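Local atomic coordinates of 6-phospho-beta-d glycosidase (Streptococcus pyogenes, PDB entry 5FOO), a protein that probably hydrolyses the beta-glycosidic bond of 6-phosphorylated beta-glucosides, as a glycoside hydrolase family 1 member that binds 6-phosphocyclophellitol in its sugar pocket. Residues S15-E20 with R74-W79; N116-D121 with F161-P166. The protein carries 1 engineered substitution. All coordinates share one frame; numbering follows the deposited sequence.

Contact 1: S15-E20 with R74-W79. With JAZ (6-phosphocyclophellitol), chain G.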
# COMPACT_ATOMS: atom_id res chain seq x y z
N SER A 15 0.93 -6.35 5.72
CA SER A 15 1.44 -5.29 6.55
C SER A 15 1.51 -5.78 8.00
O SER A 15 0.87 -6.77 8.37
CB SER A 15 0.53 -4.08 6.43
OG SER A 15 -0.70 -4.30 7.05
N GLY A 16 2.32 -5.14 8.82
CA GLY A 16 2.43 -5.47 10.26
C GLY A 16 1.03 -5.46 10.96
O GLY A 16 0.66 -6.42 11.65
N PRO A 17 0.27 -4.38 10.77
CA PRO A 17 -1.01 -4.28 11.46
C PRO A 17 -2.03 -5.35 11.03
O PRO A 17 -2.83 -5.79 11.85
CB PRO A 17 -1.49 -2.86 11.11
CG PRO A 17 -0.25 -2.10 10.79
CD PRO A 17 0.64 -3.12 10.11
N GLN A 18 -2.01 -5.77 9.78
CA GLN A 18 -3.02 -6.67 9.27
C GLN A 18 -2.67 -8.12 9.54
O GLN A 18 -3.55 -8.97 9.46
CB GLN A 18 -3.22 -6.44 7.80
CG GLN A 18 -3.70 -5.04 7.50
CD GLN A 18 -3.84 -4.78 6.04
OE1 GLN A 18 -2.91 -4.24 5.39
NE2 GLN A 18 -5.02 -5.10 5.49
N SER A 19 -1.39 -8.43 9.87
CA SER A 19 -0.98 -9.78 10.04
C SER A 19 -0.53 -10.13 11.46
O SER A 19 -0.73 -11.25 11.89
CB SER A 19 0.14 -10.08 9.02
OG SER A 19 1.28 -9.25 9.27
N GLU A 20 0.13 -9.20 12.16
CA GLU A 20 0.90 -9.56 13.36
C GLU A 20 0.07 -9.95 14.56
O GLU A 20 0.37 -10.94 15.24
CB GLU A 20 1.80 -8.42 13.82
CG GLU A 20 3.05 -8.18 12.96
CD GLU A 20 3.78 -6.89 13.29
OE1 GLU A 20 3.50 -6.30 14.39
OE2 GLU A 20 4.68 -6.47 12.48
N ARG A 74 6.68 -8.89 1.05
CA ARG A 74 6.56 -7.51 1.56
C ARG A 74 5.65 -7.46 2.77
O ARG A 74 4.51 -7.93 2.73
CB ARG A 74 6.08 -6.56 0.48
CG ARG A 74 6.20 -5.08 0.86
CD ARG A 74 4.87 -4.41 1.21
NE ARG A 74 3.94 -4.35 0.07
CZ ARG A 74 2.79 -3.63 0.08
NH1 ARG A 74 2.41 -2.90 1.15
NH2 ARG A 74 2.05 -3.57 -1.00
N THR A 75 6.20 -6.95 3.85
CA THR A 75 5.42 -6.57 5.00
C THR A 75 5.84 -5.16 5.50
O THR A 75 6.57 -4.45 4.85
CB THR A 75 5.50 -7.65 6.12
OG1 THR A 75 4.44 -7.45 7.08
CG2 THR A 75 6.84 -7.66 6.82
N SER A 76 5.35 -4.75 6.66
CA SER A 76 5.73 -3.48 7.21
C SER A 76 6.21 -3.66 8.62
O SER A 76 5.85 -4.62 9.31
CB SER A 76 4.58 -2.47 7.13
OG SER A 76 3.55 -2.73 8.07
N ILE A 77 7.08 -2.73 9.01
CA ILE A 77 7.52 -2.57 10.41
C ILE A 77 6.60 -1.50 11.01
O ILE A 77 6.43 -0.40 10.42
CB ILE A 77 9.01 -2.13 10.50
CG1 ILE A 77 9.96 -3.22 9.98
CG2 ILE A 77 9.41 -1.73 11.91
CD1 ILE A 77 11.43 -2.79 9.86
N GLN A 78 6.04 -1.83 12.17
CA GLN A 78 5.18 -0.92 12.97
C GLN A 78 6.00 -0.06 13.87
O GLN A 78 6.65 -0.58 14.74
CB GLN A 78 4.18 -1.67 13.81
CG GLN A 78 3.15 -2.42 12.95
CD GLN A 78 1.92 -2.87 13.75
OE1 GLN A 78 1.08 -2.07 14.10
NE2 GLN A 78 1.83 -4.17 14.01
N TRP A 79 5.95 1.25 13.63
CA TRP A 79 6.43 2.26 14.52
C TRP A 79 5.99 1.99 15.98
O TRP A 79 6.79 2.14 16.94
CB TRP A 79 5.84 3.58 14.01
CG TRP A 79 6.46 4.83 14.48
CD1 TRP A 79 7.39 4.98 15.46
CD2 TRP A 79 6.17 6.16 13.97
NE1 TRP A 79 7.70 6.31 15.62
CE2 TRP A 79 6.97 7.06 14.72
CE3 TRP A 79 5.30 6.67 12.96
CZ2 TRP A 79 6.92 8.43 14.50
CZ3 TRP A 79 5.27 8.01 12.75
CH2 TRP A 79 6.06 8.90 13.53
C2 JAZ G . -5.90 -3.76 1.90
C3 JAZ G . -4.41 -3.35 1.88
C4 JAZ G . -4.19 -2.17 0.93
C5 JAZ G . -4.63 -2.47 -0.49
C6 JAZ G . -6.06 -2.99 -0.50
C7 JAZ G . -6.27 -4.15 0.47
C8 JAZ G . -7.66 -4.76 0.35
O9 JAZ G . -8.60 -3.76 0.71
P10 JAZ G . -9.97 -4.19 1.39
O11 JAZ G . -10.65 -2.89 1.66
O12 JAZ G . -9.75 -5.14 2.49
O13 JAZ G . -10.69 -4.97 0.37
O14 JAZ G . -6.96 -1.91 -0.25
O15 JAZ G . -6.10 -4.91 2.73
O16 JAZ G . -4.07 -2.96 3.19
O17 JAZ G . -2.82 -1.79 0.95
O HOH W 1 3.92 -9.94 8.17
O HOH W 2 5.22 -7.31 10.11
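Ser76 offers its hydroxyl to the start of the short helix 16-19, where OG accepts the N-H of Gly16 at 2.8 Å in a nearly straight bond. The side chain is set for this by OG lying between its own backbone N and carbonyl carbon (chi1 74°), which also leaves OG beside Pro17 CD. Gly16, with no side chain, lets Gln78 come close, its NE2 3.4 Å from Gly16 C. Gln78 runs extended past the Pro17 ring in the opposite sense, its OE1 3.6 Å from Pro17 CG, and meets Glu20 tip to tip. There NE2 donates to Glu20 OE1 at 2.7 Å, approaching from well above the carboxylate plane, with the amide and carboxylate turned 47° apart. Arg81 adds a salt bridge to the same oxygen and Tyr99 bonds OE2, while Gln78 OE1 is taken by Lys25 and Asn29. In this TIM barrel the contact sets the loop and helix after strand 9-13 against the end of neighbouring strand 72-76. Two waters line the seam, one joining Ser19 OG to Thr75 OG1, the other bonding Thr75 OG1, Ser76 O and Glu20 OE2. Ser15, the N-cap, shows second-shell positioning: its OG weakly caps Gln18 N and donates in plane, on a lone pair, to Gln18 OE1 (2.8 Å). Thus steadied, Gln18 OE1 accepts from O16 of 6-phosphocyclophellitol at 2.8 Å and its NE2 donates to O15 at 3.0 Å; NE2 also bonds Trp422 O.

Contact 2: N116-D121 with F161-P166. With JAZ (6-phosphocyclophellitol), chain G.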
# COMPACT_ATOMS: atom_id res chain seq x y z
N ASN A 116 8.22 -2.13 4.19
CA ASN A 116 7.52 -0.86 4.20
C ASN A 116 7.58 -0.30 5.59
O ASN A 116 7.50 -1.06 6.53
CB ASN A 116 6.09 -1.10 3.75
CG ASN A 116 5.22 0.13 3.84
OD1 ASN A 116 5.66 1.29 3.62
ND2 ASN A 116 3.99 -0.10 4.18
N LEU A 117 7.67 1.03 5.74
CA LEU A 117 7.69 1.66 7.04
C LEU A 117 6.40 2.22 7.61
O LEU A 117 6.37 2.55 8.81
CB LEU A 117 8.75 2.75 7.09
CG LEU A 117 10.11 2.25 6.67
CD1 LEU A 117 10.99 3.43 6.34
CD2 LEU A 117 10.68 1.35 7.76
N HIS A 118 5.35 2.29 6.81
CA HIS A 118 4.10 2.92 7.28
C HIS A 118 2.98 2.37 6.46
O HIS A 118 2.97 2.55 5.24
CB HIS A 118 4.20 4.43 7.16
CG HIS A 118 2.94 5.18 7.40
ND1 HIS A 118 2.52 6.23 6.61
CD2 HIS A 118 1.99 5.04 8.36
CE1 HIS A 118 1.35 6.68 7.03
NE2 HIS A 118 1.00 5.96 8.08
N HIS A 119 2.04 1.69 7.11
CA HIS A 119 0.85 1.20 6.42
C HIS A 119 -0.37 1.52 7.32
O HIS A 119 -0.85 0.66 8.09
CB HIS A 119 1.00 -0.33 6.14
CG HIS A 119 0.05 -0.85 5.13
ND1 HIS A 119 0.42 -1.76 4.16
CD2 HIS A 119 -1.26 -0.57 4.91
CE1 HIS A 119 -0.62 -2.02 3.39
NE2 HIS A 119 -1.65 -1.32 3.83
N PHE A 120 -0.80 2.79 7.23
CA PHE A 120 -1.96 3.34 7.92
C PHE A 120 -1.86 3.23 9.44
O PHE A 120 -2.91 3.11 10.13
CB PHE A 120 -3.26 2.60 7.47
CG PHE A 120 -3.43 2.41 5.98
CD1 PHE A 120 -2.77 3.17 5.02
CD2 PHE A 120 -4.34 1.46 5.53
CE1 PHE A 120 -2.99 2.97 3.64
CE2 PHE A 120 -4.57 1.24 4.17
CZ PHE A 120 -3.90 2.01 3.22
N ASP A 121 -0.63 3.25 9.98
CA ASP A 121 -0.43 2.93 11.37
C ASP A 121 0.37 3.90 12.18
O ASP A 121 1.16 3.50 13.03
CB ASP A 121 0.13 1.49 11.52
CG ASP A 121 1.55 1.33 10.94
OD1 ASP A 121 1.92 2.11 10.02
OD2 ASP A 121 2.29 0.43 11.42
N PHE A 161 10.64 0.68 1.53
CA PHE A 161 9.57 1.53 1.07
C PHE A 161 9.07 2.41 2.21
O PHE A 161 8.94 1.97 3.32
CB PHE A 161 8.48 0.66 0.43
CG PHE A 161 8.90 0.08 -0.88
CD1 PHE A 161 8.79 0.81 -2.05
CD2 PHE A 161 9.47 -1.17 -0.94
CE1 PHE A 161 9.26 0.31 -3.27
CE2 PHE A 161 9.93 -1.70 -2.15
CZ PHE A 161 9.84 -0.96 -3.31
N VAL A 162 8.82 3.69 1.93
CA VAL A 162 8.56 4.61 3.02
C VAL A 162 7.07 4.54 3.47
O VAL A 162 6.81 4.45 4.66
CB VAL A 162 8.95 6.08 2.69
CG1 VAL A 162 8.65 6.97 3.92
CG2 VAL A 162 10.45 6.22 2.39
N HIS A 163 6.13 4.59 2.52
CA HIS A 163 4.72 4.47 2.82
C HIS A 163 4.06 3.47 1.87
O HIS A 163 4.50 3.26 0.73
CB HIS A 163 3.98 5.79 2.55
CG HIS A 163 4.54 7.01 3.20
ND1 HIS A 163 4.46 7.23 4.55
CD2 HIS A 163 5.09 8.12 2.69
CE1 HIS A 163 4.97 8.40 4.85
NE2 HIS A 163 5.38 8.96 3.74
N ASN A 164 2.95 2.90 2.34
CA ASN A 164 1.95 2.36 1.47
C ASN A 164 0.84 3.39 1.27
O ASN A 164 0.20 3.82 2.24
CB ASN A 164 1.34 1.12 2.09
CG ASN A 164 0.22 0.55 1.25
OD1 ASN A 164 0.46 -0.20 0.30
ND2 ASN A 164 -1.00 0.91 1.59
N GLU A 165 0.63 3.77 0.03
CA GLU A 165 -0.50 4.61 -0.40
C GLU A 165 -0.80 5.79 0.51
O GLU A 165 -1.86 5.84 1.20
CB GLU A 165 -1.76 3.78 -0.63
CG GLU A 165 -1.63 2.68 -1.64
CD GLU A 165 -2.82 1.65 -1.54
OE1 GLU A 165 -3.13 0.97 -0.45
OE2 GLU A 165 -3.42 1.49 -2.60
N PRO A 166 0.12 6.74 0.53
CA PRO A 166 -0.08 7.87 1.33
C PRO A 166 -1.34 8.67 1.00
O PRO A 166 -1.95 9.22 1.94
CB PRO A 166 1.19 8.67 1.15
CG PRO A 166 1.68 8.30 -0.17
CD PRO A 166 1.39 6.83 -0.21
C2 JAZ G . -5.90 -3.76 1.90
C3 JAZ G . -4.41 -3.35 1.88
C4 JAZ G . -4.19 -2.17 0.93
C5 JAZ G . -4.63 -2.47 -0.49
C6 JAZ G . -6.06 -2.99 -0.50
C7 JAZ G . -6.27 -4.15 0.47
C8 JAZ G . -7.66 -4.76 0.35
O9 JAZ G . -8.60 -3.76 0.71
P10 JAZ G . -9.97 -4.19 1.39
O11 JAZ G . -10.65 -2.89 1.66
O12 JAZ G . -9.75 -5.14 2.49
O13 JAZ G . -10.69 -4.97 0.37
O14 JAZ G . -6.96 -1.91 -0.25
O15 JAZ G . -6.10 -4.91 2.73
O16 JAZ G . -4.07 -2.96 3.19
O17 JAZ G . -2.82 -1.79 0.95
O HOH W 3 0.40 4.27 4.89
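Asn164 lies flat against the imidazole of His119, amide and ring only 12° from parallel. Its CB sits over the face, 3.8 Å from the ring centroid in a CH-pi contact. CG of Asn164 is anti to the backbone N (chi1 177°), which brings CG to 3.4 Å from His119 CE1. ND2 donates to Glu165 OE1 (2.9 Å), and OD1 is bonded by Asn297. Equally tight, His118 and His163 meet rim to rim, their planes 78° apart, joined ND1 to ND1 at 3.0 Å. The segments begin at the last residues of the adjacent parallel strands 112-116 and 159-161 of the TIM barrel and run on into the loops, joined by Leu117 N to Phe161 O and Asn164 N to His118 O. Asn164-Glu165-Pro166 is the Asn-Glu-Pro sequence of family 1 glycosidases. Its Asn164 and Glu165 face the ligand, the looser side: Asn164 ND2 reaches O17 of 6-phosphocyclophellitol only weakly, O17 donates to Glu165 OE1, and His119 NE2 donates to O16 (3.0 Å), while Glu165 OE2 bonds Asn224 and Tyr299. One water lies 3.3 Å above the centre of the His118 ring; it accepts from Phe120 N and donates to Asn164 O and, weakly, to His118 O.

How the contacts relate
Read from the N terminus, the two contacts come in series, with neither enclosing nor crossing the other. Contact 1 closes first: after 15-20 the chain travels through 53 residues, including helix 54-67, to 74-79. After helix 93-108, contact 2 opens at the end of strand 112-116; 39 residues, among them helices 124-130 and 136-153, separate 116-121 from 161-166. Together they tie the ends of the first four barrel strands in pairs. Strands two and three bridge the pairs, since Thr75 O and Asn116 N, and Asn116 O and Ile77 N, are probably hydrogen-bonded, and Ser15 packs on His119. Both contacts reach one bound ligand.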